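Local coordinates for type IV secretion system protein DotB (Yersinia pseudotuberculosis IP 31758, PDB 6GEF) that probably hydrolyses ATP to power a type IVb secretion system, at residues E36-A39 / Q40-T44; V114-P117 / T118-T121; I197-Y200 / I201-D205; V288-N292 / C293-M297. All blocks are in the same frame, centred on the assembly; numbering follows the deposited sequence.

Contact 1 of 4, residues E36-A39 / Q40-T44; sequences EHEA and QFKDT
Q40 folds back over E36 and H37 where helix 38-50 begins, and its side chain does much of the polar work at that end. OE1 takes two backbone bonds, from E36 N at 3.1 Å and from H37 N at 3.2 Å, the donors arriving from opposite faces of the amide plane. The first of these bonds is the straighter. CG of Q40 lies between its own backbone N and carbonyl carbon (chi1 42°), and the extended chain beyond runs back along the turn, with CG against H37 O. As H37 is the N-cap, the bond from its N to the side chain of Q40, third residue of the helix, resembles the return half of a capping box; E36 N adds a further donor. OE1 also lies off the edge of the H37 ring, close to its plane, with CB of H37 its nearest side-chain atom there.

Among the backbone bonds, Q40 N bonds H37 O, while K42 N to E38 O (2.9 Å) and D43 N to A39 O start the regular i to i+4 pattern.

The charged pair is E38 with K42, one turn apart. E38 extends with CG anti to its N (chi1 177°), K42 bends at its third torsion, and OE1 meets NZ at 3.2 Å in a salt bridge whose hydrogen bond is weak. Both side chains also touch Y112 of strand 108-115, and F41 packs inward on I88 and Y112.

Two N-H groups ahead of the helix thus converge on one neutral amide oxygen, which they would probably polarise, whereas the looser ion pair stays on the partly exposed flank.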
ATOM      1  N   GLU A  36     -10.366  46.327  25.419  1.00 75.72           N
ATOM      2  CA  GLU A  36      -9.749  46.994  24.300  1.00 77.12           C
ATOM      3  C   GLU A  36      -8.238  47.151  24.421  1.00 74.85           C
ATOM      4  O   GLU A  36      -7.596  47.576  23.447  1.00 75.09           O
ATOM      5  CB  GLU A  36     -10.414  48.359  24.135  1.00 85.84           C
ATOM      6  CG  GLU A  36     -11.910  48.280  23.963  1.00 90.42           C
ATOM      7  CD  GLU A  36     -12.463  48.983  22.714  1.00 95.57           C
ATOM      8  OE1 GLU A  36     -13.651  49.273  22.672  1.00 94.67           O
ATOM      9  OE2 GLU A  36     -11.675  49.229  21.774  1.00101.68           O
ATOM     10  N   HIS A  37      -7.646  46.822  25.569  1.00 71.84           N
ATOM     11  CA  HIS A  37      -6.214  46.922  25.772  1.00 75.06           C
ATOM     12  C   HIS A  37      -5.677  45.629  26.320  1.00 72.99           C
ATOM     13  O   HIS A  37      -6.208  45.113  27.294  1.00 73.57           O
ATOM     14  CB  HIS A  37      -5.887  48.086  26.746  1.00 79.78           C
ATOM     15  CG  HIS A  37      -5.922  49.434  26.100  1.00 82.31           C
ATOM     16  ND1 HIS A  37      -7.068  50.210  26.036  1.00 84.82           N
ATOM     17  CD2 HIS A  37      -4.955  50.125  25.462  1.00 84.74           C
ATOM     18  CE1 HIS A  37      -6.809  51.317  25.371  1.00 89.01           C
ATOM     19  NE2 HIS A  37      -5.533  51.304  25.026  1.00 92.95           N
ATOM     20  N   GLU A  38      -4.611  45.117  25.696  1.00 74.88           N
ATOM     21  CA  GLU A  38      -3.941  43.919  26.221  1.00 75.63           C
ATOM     22  C   GLU A  38      -3.571  44.059  27.687  1.00 74.07           C
ATOM     23  O   GLU A  38      -3.349  43.071  28.360  1.00 72.08           O
ATOM     24  CB  GLU A  38      -2.706  43.603  25.385  1.00 77.71           C
ATOM     25  CG  GLU A  38      -1.884  42.440  25.873  1.00 77.55           C
ATOM     26  CD  GLU A  38      -0.805  41.998  24.913  1.00 80.41           C
ATOM     27  OE1 GLU A  38       0.104  41.242  25.335  1.00 82.52           O
ATOM     28  OE2 GLU A  38      -0.850  42.388  23.733  1.00 84.78           O
ATOM     29  N   ALA A  39      -3.482  45.296  28.190  1.00 75.65           N
ATOM     30  CA  ALA A  39      -3.047  45.521  29.557  1.00 74.68           C
ATOM     31  C   ALA A  39      -4.083  44.991  30.554  1.00 73.17           C
ATOM     32  O   ALA A  39      -3.718  44.414  31.585  1.00 73.97           O
ATOM     33  CB  ALA A  39      -2.765  46.988  29.790  1.00 75.95           C
ATOM     34  N   GLN A  40      -5.377  45.191  30.270  1.00 69.70           N
ATOM     35  CA  GLN A  40      -6.413  44.713  31.144  1.00 68.20           C
ATOM     36  C   GLN A  40      -6.689  43.230  30.985  1.00 69.29           C
ATOM     37  O   GLN A  40      -7.181  42.577  31.916  1.00 67.39           O
ATOM     38  CB  GLN A  40      -7.704  45.506  30.949  1.00 68.65           C
ATOM     39  CG  GLN A  40      -8.031  45.796  29.525  1.00 68.08           C
ATOM     40  CD  GLN A  40      -9.009  46.959  29.347  1.00 68.29           C
ATOM     41  OE1 GLN A  40      -9.346  47.310  28.217  1.00 70.47           O
ATOM     42  NE2 GLN A  40      -9.469  47.580  30.481  1.00 64.39           N
ATOM     43  N   PHE A  41      -6.377  42.656  29.841  1.00 70.61           N
ATOM     44  CA  PHE A  41      -6.293  41.192  29.731  1.00 71.27           C
ATOM     45  C   PHE A  41      -5.166  40.622  30.584  1.00 70.82           C
ATOM     46  O   PHE A  41      -5.369  39.667  31.330  1.00 69.24           O
ATOM     47  CB  PHE A  41      -6.114  40.786  28.265  1.00 73.40           C
ATOM     48  CG  PHE A  41      -6.021  39.310  28.060  1.00 70.03           C
ATOM     49  CD1 PHE A  41      -7.005  38.443  28.527  1.00 69.36           C
ATOM     50  CD2 PHE A  41      -4.963  38.768  27.365  1.00 71.87           C
ATOM     51  CE1 PHE A  41      -6.887  37.085  28.334  1.00 69.49           C
ATOM     52  CE2 PHE A  41      -4.847  37.384  27.176  1.00 69.38           C
ATOM     53  CZ  PHE A  41      -5.806  36.557  27.658  1.00 67.07           C
ATOM     54  N   LYS A  42      -3.988  41.217  30.499  1.00 74.63           N
ATOM     55  CA  LYS A  42      -2.872  40.797  31.367  1.00 75.16           C
ATOM     56  C   LYS A  42      -3.245  40.944  32.845  1.00 71.40           C
ATOM     57  O   LYS A  42      -2.892  40.098  33.649  1.00 66.17           O
ATOM     58  CB  LYS A  42      -1.622  41.624  31.042  1.00 77.31           C
ATOM     59  CG  LYS A  42      -1.110  41.403  29.630  1.00 78.40           C
ATOM     60  CD  LYS A  42       0.228  42.103  29.416  1.00 79.50           C
ATOM     61  CE  LYS A  42       1.109  41.338  28.432  1.00 80.28           C
ATOM     62  NZ  LYS A  42       2.027  42.265  27.705  1.00 81.67           N
ATOM     63  N   ASP A  43      -3.972  42.011  33.184  1.00 71.08           N
ATOM     64  CA  ASP A  43      -4.454  42.170  34.546  1.00 72.63           C
ATOM     65  C   ASP A  43      -5.504  41.156  34.897  1.00 69.94           C
ATOM     66  O   ASP A  43      -5.678  40.827  36.079  1.00 66.88           O
ATOM     67  CB  ASP A  43      -4.953  43.606  34.771  1.00 75.84           C
ATOM     68  CG  ASP A  43      -3.828  44.637  34.667  1.00 78.30           C
ATOM     69  OD1 ASP A  43      -2.661  44.268  34.293  1.00 76.04           O
ATOM     70  OD2 ASP A  43      -4.136  45.809  34.942  1.00 82.40           O
ATOM     71  N   THR A  44      -6.266  40.677  33.919  1.00 72.82           N
ATOM     72  CA  THR A  44      -7.225  39.596  34.160  1.00 70.76           C
ATOM     73  C   THR A  44      -6.498  38.301  34.459  1.00 69.73           C
ATOM     74  O   THR A  44      -6.902  37.566  35.367  1.00 68.26           O
ATOM     75  CB  THR A  44      -8.180  39.462  32.971  1.00 70.59           C
ATOM     76  OG1 THR A  44      -8.735  40.746  32.658  1.00 69.58           O
ATOM     77  CG2 THR A  44      -9.297  38.481  33.292  1.00 72.25           C
TER

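Contact 2 of 4, residues V114-P117 / T118-T121; sequences VFHP and TKLT
From H116 to L120 the backbone doubles round through P117, T118 and a left-handed K119 (phi 60°, psi 17°), which brings the CA atoms of H116 and L120 to 5.8 Å from each other. The imidazole of H116 is placed in this bend by a first torsion of -153°, CG lying roughly opposite its own N, and every partner across the bend lies to the same side of the ring plane. L120 supplies the apolar share: its CB abuts CG of H116 at 3.3 Å, and its CD2 lies 3.4 Å from H116 CD2, the two side chains crossing at about a right angle. The backbone N of L120 sits over the ring face.

All this happens just past strand 108-115, an edge strand of the antiparallel sheet within this chain, as the polypeptide leaves it on the way to strand 128-140. H116 and L120 both make backbone hydrogen bonds with Q127, so the turn is tied to the approach of the returning strand, and P117 touches L46 of helix 38-50.

On the ring's other rim, ND1 of H116 comes within 2.7 Å of T118 O, but the angle is too poor for a hydrogen bond. K119, bent at its second and fourth torsions, curls its chain back until NZ stands 3.1 Å from H116 NE2, approaching obliquely to the ring. CG of K119 lies 4.1 Å from CE1 of H116, the carbon between the two ring nitrogens.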
ATOM      1  N   VAL A 114       3.070  36.502  31.270  1.00 80.74           N
ATOM      2  CA  VAL A 114       2.624  37.698  31.994  1.00 83.83           C
ATOM      3  C   VAL A 114       3.485  37.830  33.244  1.00 84.16           C
ATOM      4  O   VAL A 114       3.787  36.838  33.912  1.00 82.43           O
ATOM      5  CB  VAL A 114       1.108  37.598  32.363  1.00 84.37           C
ATOM      6  CG1 VAL A 114       0.344  36.791  31.355  1.00 85.77           C
ATOM      7  CG2 VAL A 114       0.916  37.000  33.727  1.00 85.24           C
ATOM      8  N   PHE A 115       3.793  39.067  33.588  1.00 90.75           N
ATOM      9  CA  PHE A 115       4.848  39.357  34.588  1.00 94.65           C
ATOM     10  C   PHE A 115       4.187  39.950  35.814  1.00 92.07           C
ATOM     11  O   PHE A 115       3.412  40.916  35.715  1.00 90.86           O
ATOM     12  CB  PHE A 115       5.905  40.332  34.032  1.00103.32           C
ATOM     13  CG  PHE A 115       6.545  39.876  32.757  1.00114.01           C
ATOM     14  CD1 PHE A 115       5.880  40.054  31.525  1.00118.79           C
ATOM     15  CD2 PHE A 115       7.770  39.223  32.773  1.00116.54           C
ATOM     16  CE1 PHE A 115       6.433  39.578  30.351  1.00118.54           C
ATOM     17  CE2 PHE A 115       8.342  38.765  31.589  1.00117.71           C
ATOM     18  CZ  PHE A 115       7.675  38.943  30.374  1.00118.25           C
ATOM     19  N   HIS A 116       4.466  39.376  36.973  1.00 91.18           N
ATOM     20  CA  HIS A 116       3.906  39.881  38.227  1.00 96.26           C
ATOM     21  C   HIS A 116       4.383  41.320  38.475  1.00101.20           C
ATOM     22  O   HIS A 116       5.567  41.604  38.354  1.00 94.61           O
ATOM     23  CB  HIS A 116       4.349  39.015  39.395  1.00 95.49           C
ATOM     24  CG  HIS A 116       3.407  38.995  40.551  1.00 97.32           C
ATOM     25  ND1 HIS A 116       2.833  40.127  41.113  1.00103.05           N
ATOM     26  CD2 HIS A 116       2.915  37.950  41.254  1.00 94.47           C
ATOM     27  CE1 HIS A 116       2.039  39.773  42.102  1.00100.21           C
ATOM     28  NE2 HIS A 116       2.053  38.458  42.200  1.00 96.63           N
ATOM     29  N   PRO A 117       3.457  42.263  38.699  1.00109.22           N
ATOM     30  CA  PRO A 117       3.861  43.673  38.749  1.00111.10           C
ATOM     31  C   PRO A 117       4.745  43.972  39.953  1.00116.88           C
ATOM     32  O   PRO A 117       5.802  44.606  39.811  1.00124.43           O
ATOM     33  CB  PRO A 117       2.523  44.422  38.822  1.00111.29           C
ATOM     34  CG  PRO A 117       1.572  43.432  39.420  1.00109.54           C
ATOM     35  CD  PRO A 117       2.011  42.073  38.934  1.00107.43           C
ATOM     36  N   THR A 118       4.310  43.546  41.140  1.00118.78           N
ATOM     37  CA  THR A 118       5.066  43.768  42.359  1.00120.14           C
ATOM     38  C   THR A 118       5.180  42.452  43.119  1.00123.84           C
ATOM     39  O   THR A 118       4.454  41.469  42.832  1.00128.70           O
ATOM     40  CB  THR A 118       4.369  44.813  43.261  1.00118.47           C
ATOM     41  OG1 THR A 118       3.169  44.268  43.817  1.00116.52           O
ATOM     42  CG2 THR A 118       4.031  46.065  42.451  1.00115.94           C
ATOM     43  N   LYS A 119       6.073  42.441  44.108  1.00122.89           N
ATOM     44  CA  LYS A 119       6.083  41.419  45.148  1.00126.58           C
ATOM     45  C   LYS A 119       6.264  40.000  44.612  1.00126.76           C
ATOM     46  O   LYS A 119       5.973  39.022  45.300  1.00137.61           O
ATOM     47  CB  LYS A 119       4.842  41.551  46.068  1.00129.57           C
ATOM     48  CG  LYS A 119       3.715  40.597  45.725  1.00132.38           C
ATOM     49  CD  LYS A 119       2.976  40.102  46.958  1.00130.05           C
ATOM     50  CE  LYS A 119       2.231  38.796  46.674  1.00124.33           C
ATOM     51  NZ  LYS A 119       1.777  38.507  45.274  1.00118.28           N
ATOM     52  N   LEU A 120       6.728  39.879  43.378  1.00118.29           N
ATOM     53  CA  LEU A 120       7.249  38.625  42.851  1.00113.44           C
ATOM     54  C   LEU A 120       8.552  38.899  42.130  1.00111.15           C
ATOM     55  O   LEU A 120       8.552  39.477  41.047  1.00108.54           O
ATOM     56  CB  LEU A 120       6.234  37.942  41.914  1.00113.52           C
ATOM     57  CG  LEU A 120       5.845  36.506  42.234  1.00110.22           C
ATOM     58  CD1 LEU A 120       7.098  35.624  42.418  1.00104.37           C
ATOM     59  CD2 LEU A 120       4.971  36.456  43.490  1.00111.75           C
ATOM     60  N   THR A 121       9.668  38.493  42.731  1.00108.45           N
ATOM     61  CA  THR A 121      10.953  38.502  42.053  1.00106.96           C
ATOM     62  C   THR A 121      11.702  37.217  42.350  1.00103.35           C
ATOM     63  O   THR A 121      11.505  36.593  43.396  1.00101.33           O
ATOM     64  CB  THR A 121      11.815  39.714  42.535  1.00109.86           C
ATOM     65  OG1 THR A 121      10.977  40.880  42.662  1.00102.24           O
ATOM     66  CG2 THR A 121      12.951  40.001  41.567  1.00109.78           C
TER

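Contact 3 of 4, residues I197-Y200 / I201-D205; sequences IIRY and IMEND
E203 returns to R199, one turn back along the helix, and can be followed outward atom by atom. Its CB lies 3.3 Å from R199 O and its CG 3.2 Å from the same oxygen, the chain leaning beside the backbone N (chi1 -73°) and running straight beyond. CD then faces the guanidinium, and OE1 ends at the guanidinium edge, close to its plane, in a salt bridge to R199 NH2; the modelled 2.5 Å is too short to be pressed at this resolution. A second, weak bond joins R199 NE to the same OE1, and OE2 lies 3.2 Å from R199 NE. The two flat groups are turned 65° apart. NH1 of R199 has a weak partner of its own in P157 O.

This is the last turn of helix 187-203, whose first turn belongs to a sequence consistent with a Walker A P-loop. I197, I198 and I201 face F285 of strand 284-288, setting the inner side of the helix on the central sheet.

At the helix end, N204 N bonds Y200 O at 2.9 Å. CB of N204 lies over one face of the Y200 ring, 4.2 Å from the centroid, as a CH-pi contact offset toward the rim, while the tyrosine OH bonds N171 OD1.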
ATOM      1  N   ILE A 197      10.097  14.612  42.907  1.00 63.18           N
ATOM      2  CA  ILE A 197      11.014  13.516  43.219  1.00 62.08           C
ATOM      3  C   ILE A 197      12.392  13.742  42.564  1.00 60.06           C
ATOM      4  O   ILE A 197      13.421  13.425  43.137  1.00 65.68           O
ATOM      5  CB  ILE A 197      10.418  12.157  42.808  1.00 61.05           C
ATOM      6  CG1 ILE A 197       9.206  11.817  43.666  1.00 62.40           C
ATOM      7  CG2 ILE A 197      11.469  11.064  42.917  1.00 59.51           C
ATOM      8  CD1 ILE A 197       8.669  10.411  43.482  1.00 62.40           C
ATOM      9  N   ILE A 198      12.397  14.324  41.375  1.00 56.37           N
ATOM     10  CA  ILE A 198      13.637  14.549  40.654  1.00 57.66           C
ATOM     11  C   ILE A 198      14.441  15.710  41.285  1.00 60.21           C
ATOM     12  O   ILE A 198      15.665  15.639  41.364  1.00 61.76           O
ATOM     13  CB  ILE A 198      13.373  14.779  39.159  1.00 55.08           C
ATOM     14  CG1 ILE A 198      12.916  13.485  38.502  1.00 54.84           C
ATOM     15  CG2 ILE A 198      14.606  15.310  38.460  1.00 53.95           C
ATOM     16  CD1 ILE A 198      12.522  13.577  37.048  1.00 53.25           C
ATOM     17  N   ARG A 199      13.762  16.771  41.706  1.00 60.62           N
ATOM     18  CA  ARG A 199      14.422  17.847  42.393  1.00 65.25           C
ATOM     19  C   ARG A 199      15.011  17.352  43.709  1.00 66.74           C
ATOM     20  O   ARG A 199      16.146  17.705  44.094  1.00 65.77           O
ATOM     21  CB  ARG A 199      13.481  19.025  42.607  1.00 66.81           C
ATOM     22  CG  ARG A 199      12.759  19.042  43.938  1.00 69.59           C
ATOM     23  CD  ARG A 199      12.293  20.415  44.296  1.00 71.65           C
ATOM     24  NE  ARG A 199      13.379  21.288  44.766  1.00 74.84           N
ATOM     25  CZ  ARG A 199      13.181  22.447  45.388  1.00 74.64           C
ATOM     26  NH1 ARG A 199      11.957  22.915  45.591  1.00 73.93           N
ATOM     27  NH2 ARG A 199      14.209  23.146  45.825  1.00 75.30           N
ATOM     28  N   TYR A 200      14.240  16.590  44.482  1.00 67.87           N
ATOM     29  CA  TYR A 200      14.778  15.905  45.648  1.00 69.36           C
ATOM     30  C   TYR A 200      16.027  15.101  45.301  1.00 70.72           C
ATOM     31  O   TYR A 200      17.054  15.204  45.982  1.00 75.46           O
ATOM     32  CB  TYR A 200      13.715  14.996  46.266  1.00 70.51           C
ATOM     33  CG  TYR A 200      14.218  14.181  47.439  1.00 72.16           C
ATOM     34  CD1 TYR A 200      14.479  14.776  48.681  1.00 73.81           C
ATOM     35  CD2 TYR A 200      14.392  12.801  47.320  1.00 71.94           C
ATOM     36  CE1 TYR A 200      14.935  14.036  49.735  1.00 78.60           C
ATOM     37  CE2 TYR A 200      14.875  12.047  48.363  1.00 74.15           C
ATOM     38  CZ  TYR A 200      15.131  12.665  49.588  1.00 78.77           C
ATOM     39  OH  TYR A 200      15.550  11.918  50.668  1.00 80.71           O
ATOM     40  N   ILE A 201      15.959  14.329  44.218  1.00 68.42           N
ATOM     41  CA  ILE A 201      17.089  13.499  43.826  1.00 65.97           C
ATOM     42  C   ILE A 201      18.323  14.352  43.586  1.00 64.88           C
ATOM     43  O   ILE A 201      19.402  14.074  44.133  1.00 64.18           O
ATOM     44  CB  ILE A 201      16.741  12.641  42.588  1.00 65.06           C
ATOM     45  CG1 ILE A 201      15.955  11.405  43.006  1.00 64.48           C
ATOM     46  CG2 ILE A 201      17.999  12.239  41.830  1.00 64.78           C
ATOM     47  CD1 ILE A 201      15.585  10.509  41.844  1.00 63.49           C
ATOM     48  N   MET A 202      18.187  15.396  42.789  1.00 64.31           N
ATOM     49  CA  MET A 202      19.326  16.272  42.481  1.00 66.06           C
ATOM     50  C   MET A 202      19.871  16.951  43.749  1.00 66.42           C
ATOM     51  O   MET A 202      21.078  17.048  43.916  1.00 66.58           O
ATOM     52  CB  MET A 202      18.924  17.324  41.459  1.00 65.40           C
ATOM     53  CG  MET A 202      18.544  16.793  40.113  1.00 66.28           C
ATOM     54  SD  MET A 202      17.992  18.079  38.977  1.00 71.75           S
ATOM     55  CE  MET A 202      19.582  18.811  38.555  1.00 68.59           C
ATOM     56  N   GLU A 203      18.977  17.345  44.642  1.00 67.08           N
ATOM     57  CA  GLU A 203      19.390  18.197  45.762  1.00 69.72           C
ATOM     58  C   GLU A 203      19.972  17.390  46.931  1.00 73.25           C
ATOM     59  O   GLU A 203      20.856  17.870  47.615  1.00 76.20           O
ATOM     60  CB  GLU A 203      18.218  19.042  46.251  1.00 68.28           C
ATOM     61  CG  GLU A 203      17.839  20.175  45.323  1.00 67.42           C
ATOM     62  CD  GLU A 203      16.607  20.921  45.776  1.00 68.63           C
ATOM     63  OE1 GLU A 203      16.377  22.056  45.302  1.00 67.58           O
ATOM     64  OE2 GLU A 203      15.847  20.361  46.628  1.00 69.69           O
ATOM     65  N   ASN A 204      19.517  16.155  47.096  1.00 73.22           N
ATOM     66  CA  ASN A 204      19.896  15.332  48.242  1.00 76.17           C
ATOM     67  C   ASN A 204      20.770  14.171  47.793  1.00 76.46           C
ATOM     68  O   ASN A 204      20.941  13.923  46.609  1.00 78.37           O
ATOM     69  CB  ASN A 204      18.635  14.805  48.958  1.00 76.58           C
ATOM     70  CG  ASN A 204      17.766  15.888  49.530  1.00 78.38           C
ATOM     71  OD1 ASN A 204      17.338  16.795  48.807  1.00 77.18           O
ATOM     72  ND2 ASN A 204      17.478  15.788  50.801  1.00 83.25           N
ATOM     73  N   ASP A 205      21.345  13.478  48.767  1.00 80.78           N
ATOM     74  CA  ASP A 205      22.145  12.288  48.519  1.00 81.74           C
ATOM     75  C   ASP A 205      21.170  11.104  48.451  1.00 80.73           C
ATOM     76  O   ASP A 205      20.651  10.645  49.460  1.00 79.02           O
ATOM     77  CB  ASP A 205      23.197  12.099  49.616  1.00 84.88           C
ATOM     78  CG  ASP A 205      24.107  10.927  49.353  1.00 88.47           C
ATOM     79  OD1 ASP A 205      23.754  10.046  48.571  1.00 93.51           O
ATOM     80  OD2 ASP A 205      25.170  10.822  49.974  1.00 90.14           O
TER

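Contact 4 of 4, residues V288-N292 / C293-M297; sequences VHSQN and CSAVM
N292 stands at the N-cap of helix 293-302, yet its side chain does not make the usual capping bond to A295: OD1 lies 3.8 Å from A295 N, too long for one, and its nearer neighbour is A295 CB at 3.4 Å. The amide is tipped over the first turn by a chi1 of 70°, with ND2 beside S294 CB at 3.5 Å. Helix-type bonding across the junction rests instead on the backbone, V296 N to N292 O at 2.9 Å, though the position of that oxygen is less sure. C293 N, one of the amides at the helix start, has a weak bond to E341 OE1, a carboxylate that would suit the positive end of the helix dipole.

Before the cap, S290 turns its CB to the helix, 4.0 Å from A295 CB and 3.9 Å from V296 CB. Its OG has both A295 O and H289 O within reach, each a weak prospect for its one proton. H289 centres an inverse gamma turn with its CB directed away from the helix; its place straight after strand 284-288 is consistent with the His box of secretion ATPases.

Around the junction, V296 lies on M181 and A183 of strand 179-183 and, with C293, on I323 of strand 320-330, helix 362-372 covers C293 and S294, and N279 and R321 of a neighbouring subunit pack against H289 and Q291.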
ATOM      1  N   VAL A 288       1.521   5.874  34.208  1.00 52.08           N
ATOM      2  CA  VAL A 288       0.524   4.879  33.729  1.00 55.49           C
ATOM      3  C   VAL A 288      -0.849   5.498  34.002  1.00 56.86           C
ATOM      4  O   VAL A 288      -1.113   6.036  35.072  1.00 58.21           O
ATOM      5  CB  VAL A 288       0.637   3.505  34.405  1.00 55.12           C
ATOM      6  CG1 VAL A 288       0.328   2.426  33.426  1.00 58.05           C
ATOM      7  CG2 VAL A 288       2.036   3.268  34.949  1.00 55.60           C
ATOM      8  N   HIS A 289      -1.739   5.390  33.008  1.00 56.44           N
ATOM      9  CA  HIS A 289      -3.111   5.808  33.128  1.00 56.86           C
ATOM     10  C   HIS A 289      -3.935   4.640  33.732  1.00 57.26           C
ATOM     11  O   HIS A 289      -4.567   3.849  33.034  1.00 52.70           O
ATOM     12  CB  HIS A 289      -3.658   6.248  31.789  1.00 59.54           C
ATOM     13  CG  HIS A 289      -3.141   7.564  31.323  1.00 65.77           C
ATOM     14  ND1 HIS A 289      -2.165   8.273  31.995  1.00 69.30           N
ATOM     15  CD2 HIS A 289      -3.429   8.295  30.220  1.00 68.92           C
ATOM     16  CE1 HIS A 289      -1.877   9.383  31.335  1.00 65.84           C
ATOM     17  NE2 HIS A 289      -2.627   9.424  30.257  1.00 72.89           N
ATOM     18  N   SER A 290      -3.870   4.544  35.056  1.00 56.47           N
ATOM     19  CA  SER A 290      -4.677   3.604  35.789  1.00 61.99           C
ATOM     20  C   SER A 290      -5.080   4.173  37.131  1.00 62.05           C
ATOM     21  O   SER A 290      -4.426   5.072  37.640  1.00 61.29           O
ATOM     22  CB  SER A 290      -3.913   2.258  35.977  1.00 65.84           C
ATOM     23  OG  SER A 290      -3.974   1.454  34.835  1.00 65.03           O
ATOM     24  N   GLN A 291      -6.128   3.592  37.710  1.00 65.10           N
ATOM     25  CA  GLN A 291      -6.685   4.119  38.952  1.00 67.52           C
ATOM     26  C   GLN A 291      -5.889   3.716  40.173  1.00 68.01           C
ATOM     27  O   GLN A 291      -5.786   4.495  41.121  1.00 72.63           O
ATOM     28  CB  GLN A 291      -8.155   3.712  39.089  1.00 73.32           C
ATOM     29  CG  GLN A 291      -9.119   4.596  38.316  1.00 74.08           C
ATOM     30  CD  GLN A 291     -10.560   4.352  38.692  1.00 76.10           C
ATOM     31  OE1 GLN A 291     -10.886   3.933  39.830  1.00 72.53           O
ATOM     32  NE2 GLN A 291     -11.459   4.636  37.720  1.00 76.01           N
ATOM     33  N   ASN A 292      -5.350   2.510  40.195  1.00 68.36           N
ATOM     34  CA  ASN A 292      -4.672   1.973  41.381  1.00 68.08           C
ATOM     35  C   ASN A 292      -3.752   0.864  40.940  1.00 69.93           C
ATOM     36  O   ASN A 292      -3.818   0.361  39.819  1.00 77.42           O
ATOM     37  CB  ASN A 292      -5.666   1.478  42.428  1.00 69.72           C
ATOM     38  CG  ASN A 292      -6.384   0.213  41.989  1.00 73.90           C
ATOM     39  OD1 ASN A 292      -7.150   0.157  41.060  1.00 70.47           O
ATOM     40  ND2 ASN A 292      -6.069  -0.875  42.723  1.00 78.71           N
ATOM     41  N   CYS A 293      -2.889   0.432  41.863  1.00 71.12           N
ATOM     42  CA  CYS A 293      -1.741  -0.408  41.515  1.00 70.61           C
ATOM     43  C   CYS A 293      -2.151  -1.708  40.796  1.00 70.22           C
ATOM     44  O   CYS A 293      -1.739  -1.972  39.683  1.00 71.70           O
ATOM     45  CB  CYS A 293      -0.901  -0.712  42.718  1.00 73.23           C
ATOM     46  SG  CYS A 293      -0.559   0.689  43.795  1.00 73.93           S
ATOM     47  N   SER A 294      -3.105  -2.412  41.408  1.00 73.25           N
ATOM     48  CA  SER A 294      -3.740  -3.543  40.752  1.00 75.74           C
ATOM     49  C   SER A 294      -4.119  -3.211  39.295  1.00 72.16           C
ATOM     50  O   SER A 294      -3.774  -3.961  38.377  1.00 69.62           O
ATOM     51  CB  SER A 294      -4.989  -3.978  41.536  1.00 78.94           C
ATOM     52  OG  SER A 294      -6.011  -4.464  40.659  1.00 82.35           O
ATOM     53  N   ALA A 295      -4.784  -2.078  39.117  1.00 68.77           N
ATOM     54  CA  ALA A 295      -5.236  -1.716  37.777  1.00 68.74           C
ATOM     55  C   ALA A 295      -4.061  -1.461  36.852  1.00 66.28           C
ATOM     56  O   ALA A 295      -4.161  -1.708  35.645  1.00 67.86           O
ATOM     57  CB  ALA A 295      -6.160  -0.486  37.844  1.00 70.26           C
ATOM     58  N   VAL A 296      -2.949  -0.950  37.389  1.00 63.41           N
ATOM     59  CA  VAL A 296      -1.768  -0.705  36.568  1.00 63.66           C
ATOM     60  C   VAL A 296      -1.173  -2.013  36.127  1.00 63.33           C
ATOM     61  O   VAL A 296      -0.760  -2.203  34.959  1.00 63.81           O
ATOM     62  CB  VAL A 296      -0.791   0.243  37.253  1.00 66.83           C
ATOM     63  CG1 VAL A 296      -1.344   0.663  38.594  1.00 70.09           C
ATOM     64  CG2 VAL A 296       0.566  -0.388  37.363  1.00 67.08           C
ATOM     65  N   MET A 297      -0.986  -2.944  37.050  1.00 65.87           N
ATOM     66  CA  MET A 297      -0.550  -4.294  36.697  1.00 66.18           C
ATOM     67  C   MET A 297      -1.430  -4.877  35.601  1.00 65.65           C
ATOM     68  O   MET A 297      -0.959  -5.248  34.524  1.00 64.78           O
ATOM     69  CB  MET A 297      -0.549  -5.188  37.928  1.00 71.39           C
ATOM     70  CG  MET A 297       0.790  -5.869  38.201  1.00 75.18           C
ATOM     71  SD  MET A 297       2.101  -4.711  38.527  1.00 73.19           S
ATOM     72  CE  MET A 297       3.395  -5.929  38.992  1.00 80.14           C
TER

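The four contacts fall into two groups in one chain. Contacts 1 and 2, with centres 15 Å apart and nearest atoms about 5 Å apart, both lie beside the antiparallel sheet: contact 1 is on helix 38-50, which touches strand 108-115, the strand that runs into contact 2. Contacts 3 and 4 both border the mixed sheet, 26 Å apart between centres, and strand 284-288 connects them: F285 carries the helix of contact 3, and the strand ends in contact 4. Contact 3 closes the helix that begins within the probable P-loop, whereas S290 of contact 4 lies near that loop without touching it. Contacts 1 and 4 are 43 Å apart between centres, on opposite sides of the chain's centre.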